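RhCC (Rhodococcus jostii RHA1, PDB 4U5P) probably acts as a cofactor-independent oxygenase of the tautomerase superfamily, assembled as a trimer that binds magnesium. Local coordinates at residues W3-P8 / N60-R65; I64-I69 / W101-D106; A70-T75 / I105-M110. All coordinates share one frame; numbering follows the deposited sequence.

Interaction 1 of 3, residues W3-P8 / N60-R65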
loop_
_atom_site.group_PDB
_atom_site.type_symbol
_atom_site.label_atom_id
_atom_site.label_comp_id
_atom_site.label_asym_id
_atom_site.label_seq_id
_atom_site.Cartn_x
_atom_site.Cartn_y
_atom_site.Cartn_z
ATOM N N TRP B 3 -5.168 -8.409 0.522
ATOM C CA TRP B 3 -5.441 -7.958 1.890
ATOM C C TRP B 3 -4.156 -7.812 2.707
ATOM O O TRP B 3 -3.329 -8.719 2.740
ATOM C CB TRP B 3 -6.359 -8.949 2.616
ATOM C CG TRP B 3 -7.807 -8.980 2.196
ATOM C CD1 TRP B 3 -8.305 -9.233 0.947
ATOM C CD2 TRP B 3 -8.949 -8.780 3.047
ATOM N NE1 TRP B 3 -9.682 -9.204 0.972
ATOM C CE2 TRP B 3 -10.099 -8.915 2.244
ATOM C CE3 TRP B 3 -9.106 -8.500 4.408
ATOM C CZ2 TRP B 3 -11.385 -8.800 2.756
ATOM C CZ3 TRP B 3 -10.386 -8.366 4.915
ATOM C CH2 TRP B 3 -11.510 -8.514 4.089
ATOM N N GLU B 4 -4.005 -6.670 3.377
ATOM C CA GLU B 4 -2.961 -6.472 4.377
ATOM C C GLU B 4 -3.607 -6.330 5.725
ATOM O O GLU B 4 -4.540 -5.539 5.887
ATOM C CB GLU B 4 -2.124 -5.226 4.104
ATOM C CG GLU B 4 -1.278 -5.247 2.861
ATOM C CD GLU B 4 -0.585 -3.908 2.680
ATOM O OE1 GLU B 4 -1.287 -2.945 2.324
ATOM O OE2 GLU B 4 0.636 -3.810 2.936
ATOM N N ILE B 5 -3.117 -7.094 6.689
ATOM C CA ILE B 5 -3.628 -7.023 8.038
ATOM C C ILE B 5 -2.483 -6.743 9.008
ATOM O O ILE B 5 -1.642 -7.595 9.276
ATOM C CB ILE B 5 -4.370 -8.305 8.413
ATOM C CG1 ILE B 5 -5.499 -8.552 7.402
ATOM C CG2 ILE B 5 -4.934 -8.182 9.841
ATOM C CD1 ILE B 5 -6.340 -9.779 7.680
ATOM N N PHE B 6 -2.458 -5.518 9.516
ATOM C CA PHE B 6 -1.462 -5.096 10.486
ATOM C C PHE B 6 -1.984 -5.349 11.891
ATOM O O PHE B 6 -3.012 -4.795 12.255
ATOM C CB PHE B 6 -1.146 -3.609 10.301
ATOM C CG PHE B 6 -0.600 -3.270 8.938
ATOM C CD1 PHE B 6 -1.448 -2.953 7.888
ATOM C CD2 PHE B 6 0.762 -3.251 8.717
ATOM C CE1 PHE B 6 -0.938 -2.634 6.634
ATOM C CE2 PHE B 6 1.273 -2.929 7.466
ATOM C CZ PHE B 6 0.418 -2.616 6.432
ATOM N N THR B 7 -1.261 -6.151 12.673
ATOM C CA THR B 7 -1.718 -6.554 13.998
ATOM C C THR B 7 -0.637 -6.311 15.042
ATOM O O THR B 7 0.546 -6.219 14.710
ATOM C CB THR B 7 -2.083 -8.055 14.043
ATOM O OG1 THR B 7 -0.885 -8.838 14.023
ATOM C CG2 THR B 7 -2.961 -8.456 12.859
ATOM N N PRO B 8 -1.038 -6.239 16.321
ATOM C CA PRO B 8 -0.046 -6.284 17.398
ATOM C C PRO B 8 0.794 -7.560 17.294
ATOM O O PRO B 8 0.288 -8.561 16.786
ATOM C CB PRO B 8 -0.906 -6.278 18.674
ATOM C CG PRO B 8 -2.189 -5.675 18.276
ATOM C CD PRO B 8 -2.408 -6.089 16.832
ATOM N N ASN B 60 -3.276 -2.017 20.704
ATOM C CA ASN B 60 -4.420 -2.927 20.688
ATOM C C ASN B 60 -5.252 -2.713 19.430
ATOM O O ASN B 60 -6.478 -2.790 19.462
ATOM C CB ASN B 60 -5.286 -2.703 21.938
ATOM C CG ASN B 60 -6.393 -3.737 22.081
ATOM O OD1 ASN B 60 -6.178 -4.927 21.856
ATOM N ND2 ASN B 60 -7.590 -3.277 22.419
ATOM N N PHE B 61 -4.574 -2.467 18.315
ATOM C CA PHE B 61 -5.224 -1.949 17.105
ATOM C C PHE B 61 -4.868 -2.805 15.888
ATOM O O PHE B 61 -3.700 -3.101 15.648
ATOM C CB PHE B 61 -4.803 -0.499 16.881
ATOM C CG PHE B 61 -5.470 0.178 15.705
ATOM C CD1 PHE B 61 -6.847 0.225 15.594
ATOM C CD2 PHE B 61 -4.708 0.803 14.736
ATOM C CE1 PHE B 61 -7.458 0.873 14.518
ATOM C CE2 PHE B 61 -5.308 1.452 13.665
ATOM C CZ PHE B 61 -6.691 1.485 13.561
ATOM N N VAL B 62 -5.892 -3.238 15.157
ATOM C CA VAL B 62 -5.708 -3.975 13.906
ATOM C C VAL B 62 -6.161 -3.099 12.744
ATOM O O VAL B 62 -7.311 -2.676 12.705
ATOM C CB VAL B 62 -6.488 -5.305 13.907
ATOM C CG1 VAL B 62 -6.386 -5.997 12.549
ATOM C CG2 VAL B 62 -5.970 -6.222 15.018
ATOM N N ARG B 63 -5.256 -2.816 11.809
ATOM C CA ARG B 63 -5.579 -1.976 10.665
ATOM C C ARG B 63 -5.564 -2.840 9.408
ATOM O O ARG B 63 -4.592 -3.557 9.152
ATOM C CB ARG B 63 -4.595 -0.816 10.551
ATOM C CG ARG B 63 -4.968 0.243 9.515
ATOM C CD ARG B 63 -6.330 0.844 9.819
ATOM N NE ARG B 63 -6.651 2.046 9.052
ATOM C CZ ARG B 63 -7.118 2.054 7.809
ATOM N NH1 ARG B 63 -7.284 0.912 7.150
ATOM N NH2 ARG B 63 -7.394 3.218 7.218
ATOM N N ILE B 64 -6.658 -2.792 8.651
ATOM C CA ILE B 64 -6.795 -3.623 7.455
ATOM C C ILE B 64 -6.915 -2.730 6.233
ATOM O O ILE B 64 -7.692 -1.788 6.215
ATOM C CB ILE B 64 -8.021 -4.556 7.550
ATOM C CG1 ILE B 64 -7.916 -5.428 8.807
ATOM C CG2 ILE B 64 -8.133 -5.461 6.303
ATOM C CD1 ILE B 64 -9.202 -6.113 9.179
ATOM N N ARG B 65 -6.151 -3.053 5.198
ATOM C CA ARG B 65 -6.242 -2.356 3.922
ATOM C C ARG B 65 -6.254 -3.400 2.809
ATOM O O ARG B 65 -5.471 -4.357 2.848
ATOM C CB ARG B 65 -5.064 -1.391 3.738
ATOM C CG ARG B 65 -5.112 -0.621 2.446
ATOM C CD ARG B 65 -3.802 0.052 2.132
ATOM N NE ARG B 65 -3.964 0.903 0.957
ATOM C CZ ARG B 65 -4.038 0.455 -0.290
ATOM N NH1 ARG B 65 -3.953 -0.851 -0.568
ATOM N NH2 ARG B 65 -4.205 1.325 -1.272
HETATM O O HOH W 1 -3.417 -3.188 1.012
#
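Glu-4 and Arg-65 form an antiparallel hydrogen-bonded pair, linked by Glu-4 N to Arg-65 O at 2.8 Å and by the return bond from Arg-65 N to Glu-4 O. Phe-6 and Arg-63 repeat the pattern two residues on, and the strand axes run 170° apart. The side chains of Glu-4 and Arg-65 lie alongside each other and point the same way, their carboxylate and guanidinium planes turned 74° apart. The charges do not meet directly: Glu-4 OE1 is 4.5 Å from Arg-65 NH1, and a water joins them, donating to Glu-4 OE1 and accepting from Arg-65 NH1 in the guanidinium plane. Arg-65 also reaches Asp-67 of the second subunit through NE.

On the other face Ile-64 CG2, anti to the backbone N, is carried against Trp-3 CE3 at 3.7 Å, while its CG1 branch runs beside Ile-5. Back on the Glu-4 face, the ring edge of Phe-6 puts Phe-6 CD1 3.4 Å from Arg-63 O.

The central sheet has two unlike faces here: an apolar one built from Trp-3, Ile-5, Val-62 and Ile-64, and one where buried charge is settled through water, acids of the same chain and Asp-67 of the second subunit.

Interaction 2 of 3, residues I64-I69 / W101-D106. With MG (magnesium ion), chain F.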
loop_
_atom_site.group_PDB
_atom_site.type_symbol
_atom_site.label_atom_id
_atom_site.label_comp_id
_atom_site.label_asym_id
_atom_site.label_seq_id
_atom_site.Cartn_x
_atom_site.Cartn_y
_atom_site.Cartn_z
ATOM N N ILE B 64 -6.658 -2.792 8.651
ATOM C CA ILE B 64 -6.795 -3.623 7.455
ATOM C C ILE B 64 -6.915 -2.730 6.233
ATOM O O ILE B 64 -7.692 -1.788 6.215
ATOM C CB ILE B 64 -8.021 -4.556 7.550
ATOM C CG1 ILE B 64 -7.916 -5.428 8.807
ATOM C CG2 ILE B 64 -8.133 -5.461 6.303
ATOM C CD1 ILE B 64 -9.202 -6.113 9.179
ATOM N N ARG B 65 -6.151 -3.053 5.198
ATOM C CA ARG B 65 -6.242 -2.356 3.922
ATOM C C ARG B 65 -6.254 -3.400 2.809
ATOM O O ARG B 65 -5.471 -4.357 2.848
ATOM C CB ARG B 65 -5.064 -1.391 3.738
ATOM C CG ARG B 65 -5.112 -0.621 2.446
ATOM C CD ARG B 65 -3.802 0.052 2.132
ATOM N NE ARG B 65 -3.964 0.903 0.957
ATOM C CZ ARG B 65 -4.038 0.455 -0.290
ATOM N NH1 ARG B 65 -3.953 -0.851 -0.568
ATOM N NH2 ARG B 65 -4.205 1.325 -1.272
ATOM N N LEU B 66 -7.146 -3.244 1.833
ATOM C CA LEU B 66 -7.135 -4.155 0.686
ATOM C C LEU B 66 -7.297 -3.469 -0.653
ATOM O O LEU B 66 -7.888 -2.399 -0.738
ATOM C CB LEU B 66 -8.220 -5.219 0.824
ATOM C CG LEU B 66 -9.644 -4.811 1.155
ATOM C CD1 LEU B 66 -10.678 -5.718 0.518
ATOM C CD2 LEU B 66 -9.794 -4.855 2.668
ATOM N N ASP B 67 -6.727 -4.105 -1.686
ATOM C CA ASP B 67 -6.981 -3.764 -3.082
ATOM C C ASP B 67 -7.913 -4.786 -3.698
ATOM O O ASP B 67 -7.749 -5.991 -3.499
ATOM C CB ASP B 67 -5.692 -3.722 -3.917
ATOM C CG ASP B 67 -4.803 -2.533 -3.598
ATOM O OD1 ASP B 67 -5.304 -1.507 -3.098
ATOM O OD2 ASP B 67 -3.589 -2.618 -3.882
ATOM N N HIS B 68 -8.898 -4.295 -4.438
ATOM C CA HIS B 68 -9.696 -5.132 -5.327
ATOM C C HIS B 68 -9.232 -4.898 -6.750
ATOM O O HIS B 68 -9.264 -3.768 -7.234
ATOM C CB HIS B 68 -11.177 -4.815 -5.219
ATOM C CG HIS B 68 -11.867 -5.513 -4.092
ATOM N ND1 HIS B 68 -13.223 -5.403 -3.878
ATOM C CD2 HIS B 68 -11.397 -6.345 -3.132
ATOM C CE1 HIS B 68 -13.558 -6.124 -2.822
ATOM N NE2 HIS B 68 -12.469 -6.707 -2.354
ATOM N N ILE B 69 -8.824 -5.975 -7.407
ATOM C CA ILE B 69 -8.224 -5.906 -8.731
ATOM C C ILE B 69 -9.117 -6.598 -9.768
ATOM O O ILE B 69 -9.372 -6.056 -10.842
ATOM C CB ILE B 69 -6.821 -6.570 -8.749
ATOM C CG1 ILE B 69 -5.950 -6.046 -7.591
ATOM C CG2 ILE B 69 -6.138 -6.327 -10.100
ATOM C CD1 ILE B 69 -4.822 -6.978 -7.176
ATOM N N TRP B 101 -10.315 -1.574 15.533
ATOM C CA TRP B 101 -10.001 -1.897 14.137
ATOM C C TRP B 101 -10.620 -0.917 13.149
ATOM O O TRP B 101 -11.570 -0.201 13.476
ATOM C CB TRP B 101 -10.444 -3.334 13.828
ATOM C CG TRP B 101 -11.903 -3.530 13.565
ATOM C CD1 TRP B 101 -12.480 -3.762 12.355
ATOM C CD2 TRP B 101 -12.970 -3.551 14.528
ATOM N NE1 TRP B 101 -13.835 -3.918 12.490
ATOM C CE2 TRP B 101 -14.165 -3.785 13.817
ATOM C CE3 TRP B 101 -13.034 -3.380 15.921
ATOM C CZ2 TRP B 101 -15.402 -3.861 14.439
ATOM C CZ3 TRP B 101 -14.268 -3.449 16.539
ATOM C CH2 TRP B 101 -15.438 -3.681 15.801
ATOM N N GLU B 102 -10.043 -0.880 11.947
ATOM C CA GLU B 102 -10.478 -0.007 10.860
ATOM C C GLU B 102 -10.106 -0.683 9.558
ATOM O O GLU B 102 -9.109 -1.387 9.515
ATOM C CB GLU B 102 -9.818 1.364 10.963
ATOM C CG GLU B 102 -10.207 2.346 9.878
ATOM C CD GLU B 102 -9.647 3.737 10.136
ATOM O OE1 GLU B 102 -8.530 3.861 10.694
ATOM O OE2 GLU B 102 -10.342 4.710 9.791
ATOM N N ILE B 103 -10.899 -0.472 8.512
ATOM C CA ILE B 103 -10.690 -1.159 7.239
ATOM C C ILE B 103 -11.053 -0.246 6.084
ATOM O O ILE B 103 -12.044 0.484 6.157
ATOM C CB ILE B 103 -11.537 -2.453 7.163
ATOM C CG1 ILE B 103 -11.292 -3.187 5.840
ATOM C CG2 ILE B 103 -13.031 -2.133 7.323
ATOM C CD1 ILE B 103 -11.849 -4.613 5.814
ATOM N N HIS B 104 -10.258 -0.265 5.015
ATOM C CA HIS B 104 -10.701 0.376 3.782
ATOM C C HIS B 104 -10.218 -0.367 2.547
ATOM O O HIS B 104 -9.299 -1.189 2.622
ATOM C CB HIS B 104 -10.274 1.850 3.729
ATOM C CG HIS B 104 -8.813 2.078 3.485
ATOM N ND1 HIS B 104 -7.860 1.899 4.463
ATOM C CD2 HIS B 104 -8.153 2.537 2.398
ATOM C CE1 HIS B 104 -6.670 2.206 3.979
ATOM N NE2 HIS B 104 -6.819 2.596 2.728
ATOM N N ILE B 105 -10.888 -0.083 1.429
ATOM C CA ILE B 105 -10.646 -0.756 0.158
ATOM C C ILE B 105 -10.311 0.245 -0.930
ATOM O O ILE B 105 -10.913 1.323 -1.010
ATOM C CB ILE B 105 -11.872 -1.575 -0.310
ATOM C CG1 ILE B 105 -12.435 -2.424 0.833
ATOM C CG2 ILE B 105 -11.513 -2.418 -1.565
ATOM C CD1 ILE B 105 -13.637 -3.258 0.446
ATOM N N ASP B 106 -9.358 -0.121 -1.782
ATOM C CA ASP B 106 -9.127 0.610 -3.022
ATOM C C ASP B 106 -9.402 -0.317 -4.200
ATOM O O ASP B 106 -9.230 -1.524 -4.098
ATOM C CB ASP B 106 -7.697 1.160 -3.094
ATOM C CG ASP B 106 -7.534 2.236 -4.172
ATOM O OD1 ASP B 106 -8.550 2.881 -4.516
ATOM O OD2 ASP B 106 -6.396 2.470 -4.647
HETATM MG MG MG F . -5.641 3.979 -6.023
HETATM O O HOH W 2 -4.389 0.849 -3.919
HETATM O O HOH W 3 -7.454 5.057 -5.658
HETATM O O HOH W 4 -6.655 3.118 -7.670
HETATM O O HOH W 5 -5.255 5.536 -7.333
#
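Parallel strands run side by side from the pair Ile-64 and Ile-103 to Asp-67 and Asp-106, their axes 21° apart, with five backbone bonds passing back and forth from Ile-64 N to Glu-102 O through to His-68 N and Asp-106 O at 2.8 Å. Together with helix 76-90 these strands make a right-handed beta-alpha-beta unit.

Under the helix, Leu-66 lies between two isoleucines: its CD2 meets Ile-103 CD1 at 3.8 Å and its CG meets Ile-105 CG1 at 3.7 Å. Ile-105 CG2 sits squarely over the His-68 ring, a CH-pi contact 4.1 Å from the ring centroid and 13° off the normal.

Across the sheet, the ring of His-104, its CG held between backbone N and carbonyl carbon (chi1 73°), brings CE1 to 3.6 Å from Arg-65 CG. Arg-65 NH1 makes a salt bridge to Asp-67 OD1 at 2.9 Å, from above the carboxylate plane. Arg-65 NH2 donates to a water lying between Asp-67 OD1 and Asp-106 OD2. A methionine in place of Arg-65 would probably leave Asp-67 without its salt-bridge mates here and in the third subunit, and take from that water the N-H it accepts.

Asp-106 OD2 binds magnesium at 2.2 Å; the Asp-106 of each other subunit and three waters complete six ligands, and the charged face of this sheet converges on a metal shared by the trimer.

Interaction 3 of 3, residues A70-T75 / I105-M110; sequences ARQMET and IDETPM. With MG (magnesium ion), chain F.
The two segments come nearest at Ala-70 and Met-110, 5.6 Å between their CA atoms, and Glu-107 meets Met-73 further along; neither pairing is a beta bridge. The end-to-end directions of 70-73 and 107-110 differ by 136°, as a loop leading to helix 76-90 passes the end of strand 100-107.

Glu-107 carries the contact. With CG anti to its carbonyl carbon (chi1 -64°) and the chain extended beyond, it reaches out to the loop, where OE2 accepts Met-73 N at 3.0 Å on its syn lone pair; the bond is nearly straight, 164° at the hydrogen. A water bridges the same OE2 to Arg-71 O, giving this oxygen two donors. Glu-107 OE1 takes a second water, which also donates to Met-73 O, and a salt bridge from Arg-79 of the helix. Met-73 crosses the glutamate obliquely, and its bent end puts CE 3.9 Å from Glu-107 OE2.

At the other end Met-110 lays its sulfur, SD, close against the carbonyl Ala-70 O, at 3.1 Å.

Behind Glu-107, its own carbonyl oxygen accepts from a magnesium-bound water at 2.9 Å. One residue therefore serves two sides: its carboxylate ties the loop and the start of the helix to the strand end, and its backbone joins the second shell of the metal bound by Asp-106.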
loop_
_atom_site.group_PDB
_atom_site.type_symbol
_atom_site.label_atom_id
_atom_site.label_comp_id
_atom_site.label_asym_id
_atom_site.label_seq_id
_atom_site.Cartn_x
_atom_site.Cartn_y
_atom_site.Cartn_z
ATOM N N ALA B 70 -9.603 -7.785 -9.424
ATOM C CA ALA B 70 -10.284 -8.665 -10.385
ATOM C C ALA B 70 -11.657 -8.155 -10.849
ATOM O O ALA B 70 -12.024 -8.322 -12.014
ATOM C CB ALA B 70 -10.431 -10.056 -9.795
ATOM N N ARG B 71 -12.396 -7.510 -9.951
ATOM C CA ARG B 71 -13.750 -7.056 -10.245
ATOM C C ARG B 71 -13.962 -5.652 -9.705
ATOM O O ARG B 71 -13.293 -5.252 -8.758
ATOM C CB ARG B 71 -14.790 -7.967 -9.587
ATOM C CG ARG B 71 -14.766 -9.445 -9.957
ATOM C CD ARG B 71 -15.684 -9.728 -11.107
ATOM N NE ARG B 71 -16.005 -11.148 -11.220
ATOM C CZ ARG B 71 -15.139 -12.091 -11.573
ATOM N NH1 ARG B 71 -13.872 -11.777 -11.841
ATOM N NH2 ARG B 71 -15.544 -13.353 -11.659
ATOM N N GLN B 72 -14.907 -4.930 -10.306
ATOM C CA GLN B 72 -15.351 -3.624 -9.811
ATOM C C GLN B 72 -16.740 -3.764 -9.213
ATOM O O GLN B 72 -17.530 -4.600 -9.646
ATOM C CB GLN B 72 -15.369 -2.568 -10.917
ATOM C CG GLN B 72 -14.008 -2.044 -11.313
ATOM C CD GLN B 72 -14.107 -0.913 -12.320
ATOM O OE1 GLN B 72 -14.886 -0.983 -13.273
ATOM N NE2 GLN B 72 -13.347 0.151 -12.091
ATOM N N MET B 73 -17.021 -2.981 -8.178
ATOM C CA MET B 73 -18.333 -2.996 -7.555
ATOM C C MET B 73 -19.100 -1.755 -7.993
ATOM O O MET B 73 -18.756 -0.642 -7.594
ATOM C CB MET B 73 -18.185 -3.061 -6.036
ATOM C CG MET B 73 -17.513 -4.344 -5.543
ATOM S SD MET B 73 -17.274 -4.365 -3.755
ATOM C CE MET B 73 -16.033 -3.086 -3.541
ATOM N N GLU B 74 -20.146 -1.953 -8.792
ATOM C CA GLU B 74 -20.755 -0.863 -9.560
ATOM C C GLU B 74 -21.987 -0.175 -8.951
ATOM O O GLU B 74 -22.426 0.852 -9.475
ATOM C CB GLU B 74 -21.126 -1.370 -10.957
ATOM C CG GLU B 74 -19.922 -1.710 -11.821
ATOM C CD GLU B 74 -20.313 -2.275 -13.177
ATOM O OE1 GLU B 74 -21.523 -2.475 -13.420
ATOM O OE2 GLU B 74 -19.408 -2.531 -13.998
ATOM N N THR B 75 -22.584 -0.755 -7.912
ATOM C CA THR B 75 -23.752 -0.151 -7.257
ATOM C C THR B 75 -23.480 0.142 -5.795
ATOM O O THR B 75 -22.641 -0.511 -5.181
ATOM C CB THR B 75 -24.991 -1.061 -7.336
ATOM O OG1 THR B 75 -24.766 -2.236 -6.551
ATOM C CG2 THR B 75 -25.279 -1.460 -8.773
ATOM N N ILE B 105 -10.888 -0.083 1.429
ATOM C CA ILE B 105 -10.646 -0.756 0.158
ATOM C C ILE B 105 -10.311 0.245 -0.930
ATOM O O ILE B 105 -10.913 1.323 -1.010
ATOM C CB ILE B 105 -11.872 -1.575 -0.310
ATOM C CG1 ILE B 105 -12.435 -2.424 0.833
ATOM C CG2 ILE B 105 -11.513 -2.418 -1.565
ATOM C CD1 ILE B 105 -13.637 -3.258 0.446
ATOM N N ASP B 106 -9.358 -0.121 -1.782
ATOM C CA ASP B 106 -9.127 0.610 -3.022
ATOM C C ASP B 106 -9.402 -0.317 -4.200
ATOM O O ASP B 106 -9.230 -1.524 -4.098
ATOM C CB ASP B 106 -7.697 1.160 -3.094
ATOM C CG ASP B 106 -7.534 2.236 -4.172
ATOM O OD1 ASP B 106 -8.550 2.881 -4.516
ATOM O OD2 ASP B 106 -6.396 2.470 -4.647
ATOM N N GLU B 107 -9.860 0.254 -5.303
ATOM C CA GLU B 107 -10.042 -0.510 -6.533
ATOM C C GLU B 107 -8.934 -0.096 -7.491
ATOM O O GLU B 107 -8.721 1.099 -7.726
ATOM C CB GLU B 107 -11.434 -0.278 -7.131
ATOM C CG GLU B 107 -12.570 -0.786 -6.230
ATOM C CD GLU B 107 -13.956 -0.627 -6.856
ATOM O OE1 GLU B 107 -14.306 0.503 -7.245
ATOM O OE2 GLU B 107 -14.707 -1.622 -6.938
ATOM N N THR B 108 -8.193 -1.086 -7.993
ATOM C CA THR B 108 -7.045 -0.822 -8.857
ATOM C C THR B 108 -7.285 -1.457 -10.240
ATOM O O THR B 108 -8.135 -2.339 -10.380
ATOM C CB THR B 108 -5.733 -1.354 -8.236
ATOM O OG1 THR B 108 -5.755 -2.784 -8.197
ATOM C CG2 THR B 108 -5.560 -0.824 -6.804
ATOM N N PRO B 109 -6.549 -0.992 -11.266
ATOM C CA PRO B 109 -6.809 -1.429 -12.652
ATOM C C PRO B 109 -6.645 -2.935 -12.908
ATOM O O PRO B 109 -5.599 -3.535 -12.667
ATOM C CB PRO B 109 -5.773 -0.636 -13.464
ATOM C CG PRO B 109 -5.408 0.525 -12.616
ATOM C CD PRO B 109 -5.510 0.051 -11.204
ATOM N N MET B 110 -7.687 -3.534 -13.467
ATOM C CA MET B 110 -7.713 -4.973 -13.673
ATOM C C MET B 110 -6.640 -5.406 -14.682
ATOM O O MET B 110 -6.162 -6.545 -14.644
ATOM C CB MET B 110 -9.098 -5.411 -14.153
ATOM C CG MET B 110 -9.220 -6.906 -14.385
ATOM S SD MET B 110 -10.898 -7.428 -14.790
ATOM C CE MET B 110 -11.082 -6.784 -16.450
HETATM MG MG MG F . -5.641 3.979 -6.023
HETATM O O HOH W 6 -14.096 -4.201 -6.281
HETATM O O HOH W 7 -16.368 0.655 -9.285
HETATM O O HOH W 3 -7.454 5.057 -5.658
HETATM O O HOH W 4 -6.655 3.118 -7.670
HETATM O O HOH W 5 -5.255 5.536 -7.333
#

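How the interactions relate
Interactions 1 and 2 are both buried and share strand 61-68, which bonds antiparallel to 2-8 on one edge and parallel to 100-107 on the other; Ile-64 and Arg-65 work in both. Arg-63, paired in interaction 1, also reaches Glu-102 and His-104 of interaction 2. Interaction 3 is a surface contact, picking up where strands 61-68 and 100-107 end: Ile-105 and Asp-106 belong to interactions 2 and 3 alike, and His-68 O meets Thr-108 N at 3.0 Å. The chemistry shifts accordingly, from regular ladders with apolar packing and subunit-shared charges in the sheet to one glutamate and its waters at the loop. Interactions 2 and 3 both border the magnesium.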